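Local coordinates for protein catechol 2,3-dioxygenase (Pseudomonas sp. KL28, PDB 3HPY) that probably catalyses iron-dependent extradiol cleavage of catechol rings with dioxygen, giving 2-hydroxy-6-oxohexa-2,4-dienoate, and works as a homotetramer, at residues G99-L102 with E103-E106; E222-E225 with Q226-R229; D232-M236 with N237-V241. All blocks are in the same frame, centred on the assembly; numbering follows the deposited sequence.

Contact 1. Residues G99-L102 with E103-E106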
# COMPACT_ATOMS: atom_id res chain seq x y z
N GLY C 99 -11.89 22.95 -34.20
CA GLY C 99 -12.60 21.90 -34.89
C GLY C 99 -11.66 20.94 -35.60
O GLY C 99 -12.03 19.80 -35.84
N GLU C 100 -10.45 21.39 -35.92
CA GLU C 100 -9.49 20.53 -36.62
C GLU C 100 -9.38 19.23 -35.83
O GLU C 100 -9.29 18.15 -36.40
CB GLU C 100 -8.13 21.22 -36.74
CG GLU C 100 -7.25 20.66 -37.84
CD GLU C 100 -6.64 19.33 -37.48
OE1 GLU C 100 -6.11 18.64 -38.38
OE2 GLU C 100 -6.67 18.98 -36.28
N MET C 101 -9.40 19.37 -34.50
CA MET C 101 -9.36 18.25 -33.57
C MET C 101 -10.76 18.16 -32.97
O MET C 101 -11.38 19.18 -32.66
CB MET C 101 -8.34 18.50 -32.45
CG MET C 101 -7.07 17.67 -32.54
SD MET C 101 -5.94 17.86 -31.11
CE MET C 101 -6.74 16.84 -29.89
N LEU C 102 -11.27 16.94 -32.82
CA LEU C 102 -12.59 16.71 -32.26
C LEU C 102 -12.79 17.41 -30.91
O LEU C 102 -11.90 17.39 -30.05
CB LEU C 102 -12.84 15.22 -32.09
CG LEU C 102 -13.96 14.57 -32.89
CD1 LEU C 102 -13.91 13.07 -32.68
CD2 LEU C 102 -15.30 15.13 -32.47
N GLU C 103 -13.95 18.03 -30.76
CA GLU C 103 -14.33 18.73 -29.54
C GLU C 103 -13.29 19.71 -29.02
O GLU C 103 -13.35 20.13 -27.86
CB GLU C 103 -14.68 17.72 -28.46
CG GLU C 103 -15.72 16.71 -28.91
CD GLU C 103 -17.01 17.37 -29.38
OE1 GLU C 103 -17.71 17.99 -28.55
OE2 GLU C 103 -17.32 17.28 -30.59
N THR C 104 -12.35 20.09 -29.88
CA THR C 104 -11.28 21.01 -29.51
C THR C 104 -11.35 22.39 -30.16
O THR C 104 -11.79 22.54 -31.31
CB THR C 104 -9.92 20.41 -29.84
OG1 THR C 104 -9.90 19.04 -29.40
CG2 THR C 104 -8.80 21.18 -29.14
N GLY C 105 -10.89 23.39 -29.41
CA GLY C 105 -10.88 24.75 -29.90
C GLY C 105 -9.59 25.01 -30.64
O GLY C 105 -8.74 24.13 -30.75
N GLU C 106 -9.45 26.21 -31.17
CA GLU C 106 -8.25 26.53 -31.90
C GLU C 106 -7.08 26.51 -30.93
O GLU C 106 -7.24 26.80 -29.75
CB GLU C 106 -8.39 27.90 -32.53
CG GLU C 106 -8.58 28.96 -31.51
CD GLU C 106 -8.60 30.34 -32.11
OE1 GLU C 106 -8.65 31.30 -31.33
OE2 GLU C 106 -8.58 30.47 -33.36
O HOH W 1 -8.58 22.07 -33.08
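A type II beta turn from Met101 to Thr104 forms the tip of the loop between strands 93-96 and 107-111. Its closing bond runs from Thr104 N to Met101 O at 3.1 Å, the donor standing well above the carbonyl plane. Leu102 and Glu103 fill the two corners. The second corner of this turn type needs a positive phi, and Glu103, at 49°, adopts it although it is not a glycine. Thr104 adds a side-chain bond: its OG1 donates to Leu102 O at 2.7 Å, also from above that carbonyl's plane. The torsion chi1 of -45° places OG1 beside its own backbone N and anti to the carbonyl carbon; there it also lies 3.5 Å from Met101 CB. Threonine suits the place because its hydroxyl, borne directly on CB, is near enough to turn back to the corner carbonyl. Across the base of the loop, Gly99 N donates to Thr104 O at 2.9 Å, and Gly99 has backbone angles at which a side chain would collide with the preceding carbonyl. A water bridges the two arms, accepting from Met101 N and donating to Gly105 O. At the corner, Leu102 and Glu103 lie side by side, with Leu102 CD2 3.5 Å from Glu103 OE2. Glu103 bends at chi2, and its OE1 bonds to Thr125 OG1. Around the loop, Tyr44 of strand 43-46 hydrogen-bonds to Leu102 N, Glu100 forms a salt bridge with Arg107 of strand 107-111, and backbone bonds from Glu103 and Gly105 reach Thr125 and Glu123, just past strand 117-121.

Contact 2. Residues E222-E225 with Q226-R229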
# COMPACT_ATOMS: atom_id res chain seq x y z
N GLU C 222 -2.54 5.96 -8.76
CA GLU C 222 -2.96 6.32 -7.41
C GLU C 222 -2.03 5.92 -6.27
O GLU C 222 -1.83 6.68 -5.33
CB GLU C 222 -4.34 5.73 -7.12
CG GLU C 222 -5.49 6.46 -7.79
CD GLU C 222 -5.98 7.63 -6.97
OE1 GLU C 222 -6.94 7.45 -6.19
OE2 GLU C 222 -5.40 8.73 -7.08
N SER C 223 -1.46 4.72 -6.35
CA SER C 223 -0.60 4.26 -5.27
C SER C 223 0.46 3.27 -5.72
O SER C 223 0.43 2.80 -6.85
CB SER C 223 -1.45 3.58 -4.20
OG SER C 223 -1.92 2.34 -4.70
N TRP C 224 1.38 2.94 -4.82
CA TRP C 224 2.44 1.98 -5.09
C TRP C 224 1.82 0.63 -5.47
O TRP C 224 2.31 -0.04 -6.36
CB TRP C 224 3.32 1.82 -3.86
CG TRP C 224 4.48 0.86 -3.98
CD1 TRP C 224 4.85 -0.08 -3.06
CD2 TRP C 224 5.47 0.80 -5.03
NE1 TRP C 224 6.01 -0.70 -3.46
CE2 TRP C 224 6.41 -0.18 -4.66
CE3 TRP C 224 5.65 1.49 -6.24
CZ2 TRP C 224 7.53 -0.50 -5.45
CZ3 TRP C 224 6.76 1.18 -7.03
CH2 TRP C 224 7.68 0.19 -6.63
N GLU C 225 0.76 0.23 -4.78
CA GLU C 225 0.13 -1.03 -5.13
C GLU C 225 -0.46 -0.95 -6.54
O GLU C 225 -0.54 -1.96 -7.23
CB GLU C 225 -0.94 -1.42 -4.10
CG GLU C 225 -0.34 -1.56 -2.71
CD GLU C 225 -0.88 -2.75 -1.94
OE1 GLU C 225 -2.10 -3.03 -2.01
OE2 GLU C 225 -0.06 -3.40 -1.26
N GLN C 226 -0.86 0.24 -6.98
CA GLN C 226 -1.41 0.32 -8.33
C GLN C 226 -0.29 0.14 -9.35
O GLN C 226 -0.53 -0.30 -10.47
CB GLN C 226 -2.13 1.65 -8.56
CG GLN C 226 -3.51 1.70 -7.94
CD GLN C 226 -4.38 0.53 -8.33
OE1 GLN C 226 -4.69 -0.33 -7.50
NE2 GLN C 226 -4.76 0.47 -9.60
N VAL C 227 0.95 0.44 -8.95
CA VAL C 227 2.08 0.28 -9.86
C VAL C 227 2.35 -1.20 -10.08
O VAL C 227 2.66 -1.64 -11.19
CB VAL C 227 3.35 0.97 -9.31
CG1 VAL C 227 4.53 0.73 -10.24
CG2 VAL C 227 3.11 2.48 -9.19
N LEU C 228 2.23 -1.98 -9.00
CA LEU C 228 2.43 -3.42 -9.07
C LEU C 228 1.39 -4.01 -10.02
O LEU C 228 1.72 -4.75 -10.94
CB LEU C 228 2.26 -4.03 -7.69
CG LEU C 228 2.17 -5.56 -7.67
CD1 LEU C 228 3.42 -6.14 -8.32
CD2 LEU C 228 2.03 -6.04 -6.22
N ARG C 229 0.13 -3.66 -9.79
CA ARG C 229 -0.96 -4.14 -10.61
C ARG C 229 -0.74 -3.80 -12.09
O ARG C 229 -1.10 -4.60 -12.97
CB ARG C 229 -2.24 -3.53 -10.07
CG ARG C 229 -3.43 -3.51 -10.99
CD ARG C 229 -4.63 -3.12 -10.16
NE ARG C 229 -5.87 -3.37 -10.87
CZ ARG C 229 -6.22 -2.77 -12.00
NH1 ARG C 229 -5.42 -1.87 -12.58
NH2 ARG C 229 -7.39 -3.07 -12.56
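Ser223 caps the first turn of helix 224-236 by taking the N-H of Gln226, and hydrogen bonds make up most of this contact. The cap runs from Gln226 N to Ser223 OG at 3.3 Å. With chi1 at 71°, OG sits between the backbone N and the carbonyl carbon of Ser223, and from there it can face the first turn. Serine suits an N-cap because its short hydroxyl can replace the carbonyl that a preceding turn would have supplied. Ser223 O receives weak bonds from Gln226 N and Val227 N. Beyond it, Trp224 O accepts two donors: Leu228 N at 3.3 Å, tilted modestly from the carbonyl plane, and Val227 N at 3.0 Å, far above it. The i to i+4 pattern begins with Leu228, and Arg229 N continues it, reaching Glu225 O at 3.1 Å with an N-H...O angle of 173°.

Apolar contact comes from Trp224 and Val227. With CG anti to the backbone N (chi1 -180°), the indole brings CE3 within 3.9 Å of Val227 CB in an oblique approach, while CZ3 meets the CG1 branch. Both side chains also pack on strand 254-259, Trp224 on Cys254 and Val227 on Ile256.

Several polar groups also reach other subunits. The Trp224 ring stacks on Trp224 of the second subunit and bonds to its carbonyl through NE1. Ser223 OG and Glu225 OE1 bond to Glu225 and Ser223 of the third subunit, whose Glu144 pairs with Arg229; Arg229 NH1 bonds Gly146 O of its own chain.

Ser223 OG thus probably links the cap to the subunit interface. The helix start and the third subunit's Ser223 hydroxyl would probably favour an ionised Glu225 carboxylate, whereas that subunit's nearby Glu225 would tend to oppose it.

Contact 3. Residues D232-M236 with N237-V241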
# COMPACT_ATOMS: atom_id res chain seq x y z
N ASP C 232 1.57 -6.35 -13.32
CA ASP C 232 0.90 -7.64 -13.55
C ASP C 232 0.11 -7.58 -14.84
O ASP C 232 0.17 -8.51 -15.65
CB ASP C 232 -0.08 -7.99 -12.42
CG ASP C 232 0.59 -8.09 -11.08
OD1 ASP C 232 1.75 -8.55 -11.02
OD2 ASP C 232 -0.06 -7.73 -10.07
N ILE C 233 -0.64 -6.51 -15.03
CA ILE C 233 -1.43 -6.36 -16.24
C ILE C 233 -0.53 -6.36 -17.47
O ILE C 233 -0.86 -6.97 -18.49
CB ILE C 233 -2.29 -5.08 -16.17
CG1 ILE C 233 -3.25 -5.19 -14.98
CG2 ILE C 233 -3.11 -4.93 -17.46
CD1 ILE C 233 -4.02 -3.91 -14.66
N MET C 234 0.62 -5.71 -17.37
CA MET C 234 1.54 -5.69 -18.50
C MET C 234 1.96 -7.11 -18.89
O MET C 234 2.00 -7.46 -20.07
CB MET C 234 2.78 -4.86 -18.17
CG MET C 234 2.50 -3.37 -18.11
SD MET C 234 3.91 -2.44 -17.56
CE MET C 234 3.19 -0.82 -17.50
N SER C 235 2.26 -7.94 -17.89
CA SER C 235 2.68 -9.31 -18.14
C SER C 235 1.56 -10.17 -18.72
O SER C 235 1.78 -10.94 -19.66
CB SER C 235 3.20 -9.96 -16.85
OG SER C 235 3.61 -11.29 -17.09
N MET C 236 0.37 -10.04 -18.15
CA MET C 236 -0.77 -10.80 -18.61
C MET C 236 -1.02 -10.52 -20.09
O MET C 236 -1.53 -11.39 -20.81
CB MET C 236 -2.01 -10.43 -17.79
CG MET C 236 -1.92 -10.80 -16.31
SD MET C 236 -3.26 -10.08 -15.30
CE MET C 236 -4.43 -11.45 -15.21
N ASN C 237 -0.68 -9.32 -20.56
CA ASN C 237 -0.88 -8.99 -21.96
C ASN C 237 0.43 -9.02 -22.76
O ASN C 237 0.52 -8.44 -23.85
CB ASN C 237 -1.55 -7.63 -22.11
CG ASN C 237 -2.94 -7.60 -21.53
OD1 ASN C 237 -3.12 -7.38 -20.33
ND2 ASN C 237 -3.93 -7.85 -22.38
N GLU C 238 1.43 -9.70 -22.21
CA GLU C 238 2.73 -9.85 -22.84
C GLU C 238 3.32 -8.54 -23.35
O GLU C 238 3.95 -8.49 -24.40
CB GLU C 238 2.64 -10.88 -23.98
CG GLU C 238 2.34 -12.29 -23.47
CD GLU C 238 2.51 -13.38 -24.53
OE1 GLU C 238 2.38 -14.57 -24.18
OE2 GLU C 238 2.78 -13.04 -25.71
N VAL C 239 3.12 -7.48 -22.57
CA VAL C 239 3.63 -6.16 -22.91
C VAL C 239 5.10 -6.08 -22.53
O VAL C 239 5.48 -6.40 -21.41
CB VAL C 239 2.90 -5.06 -22.12
CG1 VAL C 239 3.47 -3.70 -22.49
CG2 VAL C 239 1.41 -5.12 -22.38
N ASN C 240 5.94 -5.64 -23.47
CA ASN C 240 7.37 -5.51 -23.20
C ASN C 240 7.61 -4.36 -22.23
O ASN C 240 7.21 -3.22 -22.47
CB ASN C 240 8.14 -5.24 -24.50
CG ASN C 240 8.17 -6.45 -25.41
OD1 ASN C 240 8.61 -6.37 -26.57
ND2 ASN C 240 7.73 -7.60 -24.89
N VAL C 241 8.27 -4.69 -21.12
CA VAL C 241 8.58 -3.73 -20.08
C VAL C 241 10.06 -3.36 -20.15
O VAL C 241 10.92 -4.23 -20.23
CB VAL C 241 8.29 -4.33 -18.69
CG1 VAL C 241 8.67 -3.34 -17.61
CG2 VAL C 241 6.82 -4.71 -18.58
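Met234 and Val239 meet through their CB atoms at 4.0 Å, the apolar contact that accompanies a Schellman motif at a helix C-terminus. Farther along the same methionine, SD lies 3.8 Å from Val241 CG2, the two side chains crossing at about a right angle. Met234 CB is near both valines, and the chain, straight beyond CG with chi2 and chi3 both near 180°, runs the sulfur past Val241 CG2.

The backbone sets this register. Val239 N donates to Met234 O at 2.7 Å, nearly straight at 164°, and Glu238 N donates to Ser235 O at 2.9 Å. Glu238 takes the positive phi, 48°, that reverses the chain. Just before it, Asn237 N still bonds to Ile233 O at 3.1 Å in helical fashion.

Outward, Met234 rests on Ile256 and Ala258 of strand 254-259 and on Phe266 and Thr268, the neighbours of the iron ligand Glu267. Val239 touches Phe25 of helix 19-29. Ser235 OG bonds to Tyr295 O of the second subunit, and Asp232 pairs there with Arg247.

The carbonyls of Ile233, Met234 and Ser235 are therefore answered by backbone N-H groups, while the methionine chain, unbranched and polarisable, packs against both valines and strands 254-259 and 265-270.

Overall arrangement
Contacts 2 and 3 are the two ends of one helix, 224-236: 222-229 starts it with a serine N-cap, 232-241 stops it with a Schellman motif. Their centres are 15 Å apart, both rest apolar residues on strand 254-259, and both meet neighbouring subunits, so each combines a buried inner face with an interface. Contact 1 belongs to the N-terminal glyoxalase-like part of the chain, about 34 Å from either by centres, and touches no other subunit. It is a partly buried loop held by a turn, a threonine hydroxyl and a water, with little apolar packing. Apolar side-chain contacts carry more of the helix-end pair, which is nearer the iron site.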